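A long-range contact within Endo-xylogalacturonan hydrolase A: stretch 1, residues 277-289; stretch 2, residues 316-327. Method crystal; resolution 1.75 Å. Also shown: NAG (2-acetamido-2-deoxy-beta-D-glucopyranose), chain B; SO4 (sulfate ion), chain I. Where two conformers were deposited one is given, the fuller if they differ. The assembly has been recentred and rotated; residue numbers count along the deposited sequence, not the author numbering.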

# COMPACT_ATOMS: atom_id res chain seq x y z
N GLY A 277 -19.41 -8.80 -5.48
CA GLY A 277 -19.00 -10.08 -6.02
C GLY A 277 -18.43 -10.98 -4.93
O GLY A 277 -18.51 -10.66 -3.74
N THR A 278 -17.88 -12.11 -5.34
CA THR A 278 -17.30 -13.04 -4.38
C THR A 278 -15.80 -12.82 -4.38
O THR A 278 -15.21 -12.47 -5.40
N SER A 279 -15.21 -12.99 -3.21
CA SER A 279 -13.80 -12.77 -3.02
C SER A 279 -13.13 -14.11 -2.80
O SER A 279 -13.64 -14.93 -2.05
N THR A 280 -11.98 -14.30 -3.43
CA THR A 280 -11.19 -15.51 -3.26
C THR A 280 -9.80 -15.12 -2.81
O THR A 280 -9.13 -14.32 -3.46
N VAL A 281 -9.37 -15.65 -1.67
CA VAL A 281 -8.02 -15.36 -1.20
C VAL A 281 -7.37 -16.68 -0.92
O VAL A 281 -7.86 -17.45 -0.08
N SER A 282 -6.27 -16.96 -1.62
CA SER A 282 -5.62 -18.27 -1.46
C SER A 282 -4.12 -18.18 -1.31
O SER A 282 -3.45 -17.44 -2.02
N ASN A 283 -3.59 -18.94 -0.35
CA ASN A 283 -2.15 -19.01 -0.12
C ASN A 283 -1.58 -17.64 0.23
O ASN A 283 -0.82 -17.06 -0.54
N VAL A 284 -1.96 -17.14 1.39
CA VAL A 284 -1.44 -15.89 1.91
C VAL A 284 -0.82 -16.18 3.26
O VAL A 284 -1.48 -16.69 4.16
N THR A 285 0.46 -15.83 3.41
CA THR A 285 1.14 -16.02 4.69
C THR A 285 1.60 -14.69 5.27
O THR A 285 2.22 -13.89 4.56
N PHE A 286 1.30 -14.48 6.55
CA PHE A 286 1.77 -13.34 7.31
C PHE A 286 2.68 -13.96 8.36
O PHE A 286 2.20 -14.65 9.27
N ASN A 287 3.98 -13.71 8.24
CA ASN A 287 4.98 -14.34 9.11
C ASN A 287 5.87 -13.32 9.83
O ASN A 287 6.22 -12.29 9.27
N ASP A 288 6.24 -13.62 11.08
CA ASP A 288 7.24 -12.80 11.78
C ASP A 288 6.81 -11.33 11.87
O ASP A 288 7.50 -10.43 11.36
N PHE A 289 5.66 -11.10 12.49
CA PHE A 289 5.18 -9.75 12.74
C PHE A 289 5.45 -9.34 14.16
O PHE A 289 5.25 -10.12 15.11
N GLY A 316 -21.61 -13.01 4.06
CA GLY A 316 -20.35 -13.08 3.33
C GLY A 316 -20.09 -14.51 2.89
O GLY A 316 -20.41 -15.46 3.61
N ASN A 317 -19.53 -14.66 1.69
CA ASN A 317 -19.19 -15.99 1.17
C ASN A 317 -17.78 -16.06 0.60
O ASN A 317 -17.48 -16.84 -0.32
N ALA A 318 -16.90 -15.24 1.17
CA ALA A 318 -15.52 -15.22 0.71
C ALA A 318 -14.87 -16.60 0.86
O ALA A 318 -15.12 -17.32 1.83
N LYS A 319 -14.05 -16.97 -0.11
CA LYS A 319 -13.33 -18.22 -0.07
C LYS A 319 -11.89 -17.97 0.31
O LYS A 319 -11.08 -17.63 -0.55
N LEU A 320 -11.58 -18.12 1.59
CA LEU A 320 -10.24 -17.95 2.10
C LEU A 320 -9.66 -19.33 2.34
O LEU A 320 -10.24 -20.13 3.07
N THR A 321 -8.55 -19.62 1.69
CA THR A 321 -7.89 -20.92 1.90
C THR A 321 -6.39 -20.74 2.04
O THR A 321 -5.80 -19.82 1.45
N ASP A 322 -5.78 -21.63 2.83
CA ASP A 322 -4.33 -21.62 3.06
C ASP A 322 -3.85 -20.23 3.47
O ASP A 322 -2.87 -19.69 2.93
N ILE A 323 -4.55 -19.67 4.45
CA ILE A 323 -4.13 -18.41 5.08
C ILE A 323 -3.33 -18.82 6.30
O ILE A 323 -3.79 -19.61 7.12
N VAL A 324 -2.10 -18.31 6.39
CA VAL A 324 -1.22 -18.69 7.51
C VAL A 324 -0.80 -17.42 8.25
O VAL A 324 -0.34 -16.46 7.63
N VAL A 325 -0.97 -17.45 9.56
CA VAL A 325 -0.55 -16.34 10.42
C VAL A 325 0.43 -17.00 11.38
O VAL A 325 0.02 -17.85 12.20
N SER A 326 1.70 -16.65 11.27
CA SER A 326 2.74 -17.33 12.06
C SER A 326 3.73 -16.36 12.70
O SER A 326 4.13 -15.38 12.07
N SER A 327 4.09 -16.64 13.95
CA SER A 327 5.11 -15.88 14.67
C SER A 327 4.75 -14.42 14.78
O SER A 327 5.44 -13.56 14.21

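The shortest direct side-chain hydrogen bond between the stretches runs from Ser326 OG (p) to Asn287 OD1, 2.7 Å; Asn287 (t) sets OD1 near Ser326 OG and ND2 on the sulfate, donating to sulfate O4 at 2.8 Å. The same Asn287 OD1 accepts from water 4 (2.6 Å), which in turn accepts from Ser327 OG (2.9 Å) and donates to sulfate O2 (2.9 Å). Asp288 (m) sets OD1 3.2 Å from Ser327 CB. At the other end Thr278 OG1 (m) donates to Asn317 OD1 over 3.2 Å, and water 2 links that OD1 (3.0 Å) to Ser279 N (2.8 Å). At the corner, water 3 lies within hydrogen-bonding reach of Asn283 OD1 (3.1 Å), Thr285 OG1 (2.8 Å) and Asp322 O (2.8 Å), more acceptors than it has protons; the CA-to-CB bond of Asn283 (t) points away from the partner stretch, and its ND2 carries the covalently bound NAG, 1.4 Å from C1.

Two parallel strand pairs, joined through corners at Asn283 and Asp322, lie in register, so paired residues such as Val281 and Leu320 put their side chains on the same face of the sheet. Backbone bonds, such as Val281 N to Lys319 O and Phe286 N to Val324 O, both 2.8 Å, hold the side chains in matched pairs. On the face bearing Thr280, Ser282, Thr285 and Asn287, Ser282 CB lies 3.5 Å from Thr321 OG1 (p), and Thr285 OG1 (m) 3.7 Å from Val324 CB. Lys319, extended all-t, leads its end away.

The other face is buried and apolar. The Val281 side chain (t) packs against two others, CG2 meeting Leu320 CD2 at 3.7 Å and CG1 meeting Ile323 CD1 at 3.8 Å. Ile323 (m, m) also sets CD1 4.0 Å from Val284 CB and CG2 4.2 Å from Phe286 CE1, at the ring edge. Phe286 (m, chi2 89°) completes the row, its CD1 4.1 Å from Val325 CG2.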

# COMPACT_ATOMS: atom_id res chain seq x y z
CB THR A 278 -17.64 -14.53 -4.69
OG1 THR A 278 -19.05 -14.74 -4.52
CG2 THR A 278 -16.90 -15.48 -3.73
CB SER A 279 -13.59 -11.92 -1.76
OG SER A 279 -14.18 -10.64 -1.91
CB THR A 280 -11.13 -16.30 -4.59
OG1 THR A 280 -12.47 -16.60 -5.00
CG2 THR A 280 -10.36 -17.59 -4.44
CB VAL A 281 -8.03 -14.50 0.08
CG1 VAL A 281 -6.60 -14.13 0.50
CG2 VAL A 281 -8.86 -13.24 -0.14
CB SER A 282 -6.02 -19.22 -2.59
OG SER A 282 -5.46 -18.83 -3.82
CB ASN A 283 -1.44 -19.64 -1.31
CG ASN A 283 0.07 -19.68 -1.15
OD1 ASN A 283 0.60 -19.72 -0.03
ND2 ASN A 283 0.78 -19.66 -2.27
CB VAL A 284 -2.53 -14.81 2.02
CG1 VAL A 284 -1.96 -13.55 2.66
CG2 VAL A 284 -3.11 -14.51 0.64
CB THR A 285 2.38 -16.91 4.49
OG1 THR A 285 1.96 -18.22 4.10
CG2 THR A 285 3.20 -17.01 5.81
CB PHE A 286 0.61 -12.64 8.02
CG PHE A 286 -0.51 -12.18 7.12
CD1 PHE A 286 -1.59 -13.03 6.83
CD2 PHE A 286 -0.54 -10.88 6.61
CE1 PHE A 286 -2.64 -12.60 6.02
CE2 PHE A 286 -1.59 -10.44 5.81
CZ PHE A 286 -2.64 -11.31 5.52
CB ASN A 287 5.86 -15.27 8.28
CG ASN A 287 6.90 -15.99 9.12
OD1 ASN A 287 6.55 -16.78 10.01
ND2 ASN A 287 8.18 -15.73 8.85
CB ASP A 288 8.60 -12.90 11.07
CG ASP A 288 9.39 -14.14 11.46
OD1 ASP A 288 8.90 -14.97 12.26
OD2 ASP A 288 10.52 -14.30 10.93
CB PHE A 289 3.67 -9.64 12.52
CG PHE A 289 3.26 -9.40 11.09
CD1 PHE A 289 3.65 -10.28 10.07
CD2 PHE A 289 2.45 -8.32 10.77
CE1 PHE A 289 3.25 -10.06 8.75
CE2 PHE A 289 2.04 -8.09 9.44
CZ PHE A 289 2.44 -8.97 8.44
CB ASN A 317 -20.24 -16.49 0.16
CG ASN A 317 -20.51 -15.50 -0.96
OD1 ASN A 317 -19.64 -14.73 -1.36
ND2 ASN A 317 -21.75 -15.50 -1.46
CB ALA A 318 -14.72 -14.16 1.47
CB LYS A 319 -13.42 -18.93 -1.42
CG LYS A 319 -12.90 -20.36 -1.35
CD LYS A 319 -12.89 -21.02 -2.72
CE LYS A 319 -12.20 -22.38 -2.66
NZ LYS A 319 -12.33 -23.09 -3.97
CB LEU A 320 -10.25 -17.14 3.41
CG LEU A 320 -11.19 -15.92 3.48
CD1 LEU A 320 -11.08 -15.25 4.84
CD2 LEU A 320 -10.92 -14.90 2.39
CB THR A 321 -8.19 -21.92 0.74
OG1 THR A 321 -7.78 -21.34 -0.50
CG2 THR A 321 -9.67 -22.28 0.68
CB ASP A 322 -3.58 -22.13 1.83
CG ASP A 322 -3.77 -23.62 1.62
OD1 ASP A 322 -3.55 -24.39 2.57
OD2 ASP A 322 -4.14 -24.02 0.50
CB ILE A 323 -5.32 -17.52 5.52
CG1 ILE A 323 -6.37 -17.39 4.40
CG2 ILE A 323 -4.80 -16.16 6.03
CD1 ILE A 323 -5.89 -16.78 3.09
CB VAL A 324 0.01 -19.46 7.00
CG1 VAL A 324 1.00 -19.70 8.15
CG2 VAL A 324 -0.43 -20.78 6.36
CB VAL A 325 -1.77 -15.74 11.16
CG1 VAL A 325 -1.36 -14.72 12.23
CG2 VAL A 325 -2.74 -15.10 10.18
CB SER A 326 3.48 -18.36 11.21
OG SER A 326 4.00 -17.79 10.00
CB SER A 327 6.48 -16.04 14.00
OG SER A 327 6.94 -17.38 14.08
C1 NAG B . 2.21 -19.67 -2.26
C2 NAG B . 2.73 -20.55 -3.40
C3 NAG B . 4.24 -20.45 -3.53
C4 NAG B . 4.70 -18.99 -3.58
C5 NAG B . 4.07 -18.19 -2.42
C6 NAG B . 4.41 -16.69 -2.37
C7 NAG B . 1.47 -22.61 -3.80
C8 NAG B . 1.25 -24.03 -3.36
N2 NAG B . 2.39 -21.93 -3.12
O3 NAG B . 4.65 -21.12 -4.71
O4 NAG B . 6.12 -18.96 -3.50
O5 NAG B . 2.66 -18.34 -2.44
O6 NAG B . 4.22 -16.07 -3.63
O7 NAG B . 0.82 -22.14 -4.73
S SO4 I . 11.41 -17.64 10.89
O1 SO4 I . 11.71 -16.70 12.00
O2 SO4 I . 10.80 -18.87 11.44
O3 SO4 I . 12.67 -17.99 10.19
O4 SO4 I . 10.48 -16.99 9.94
O HOH W 1 -20.56 -12.09 -2.23
O HOH W 2 -17.03 -13.24 -1.13
O HOH W 3 -0.07 -19.78 2.97
O HOH W 4 7.94 -18.40 11.56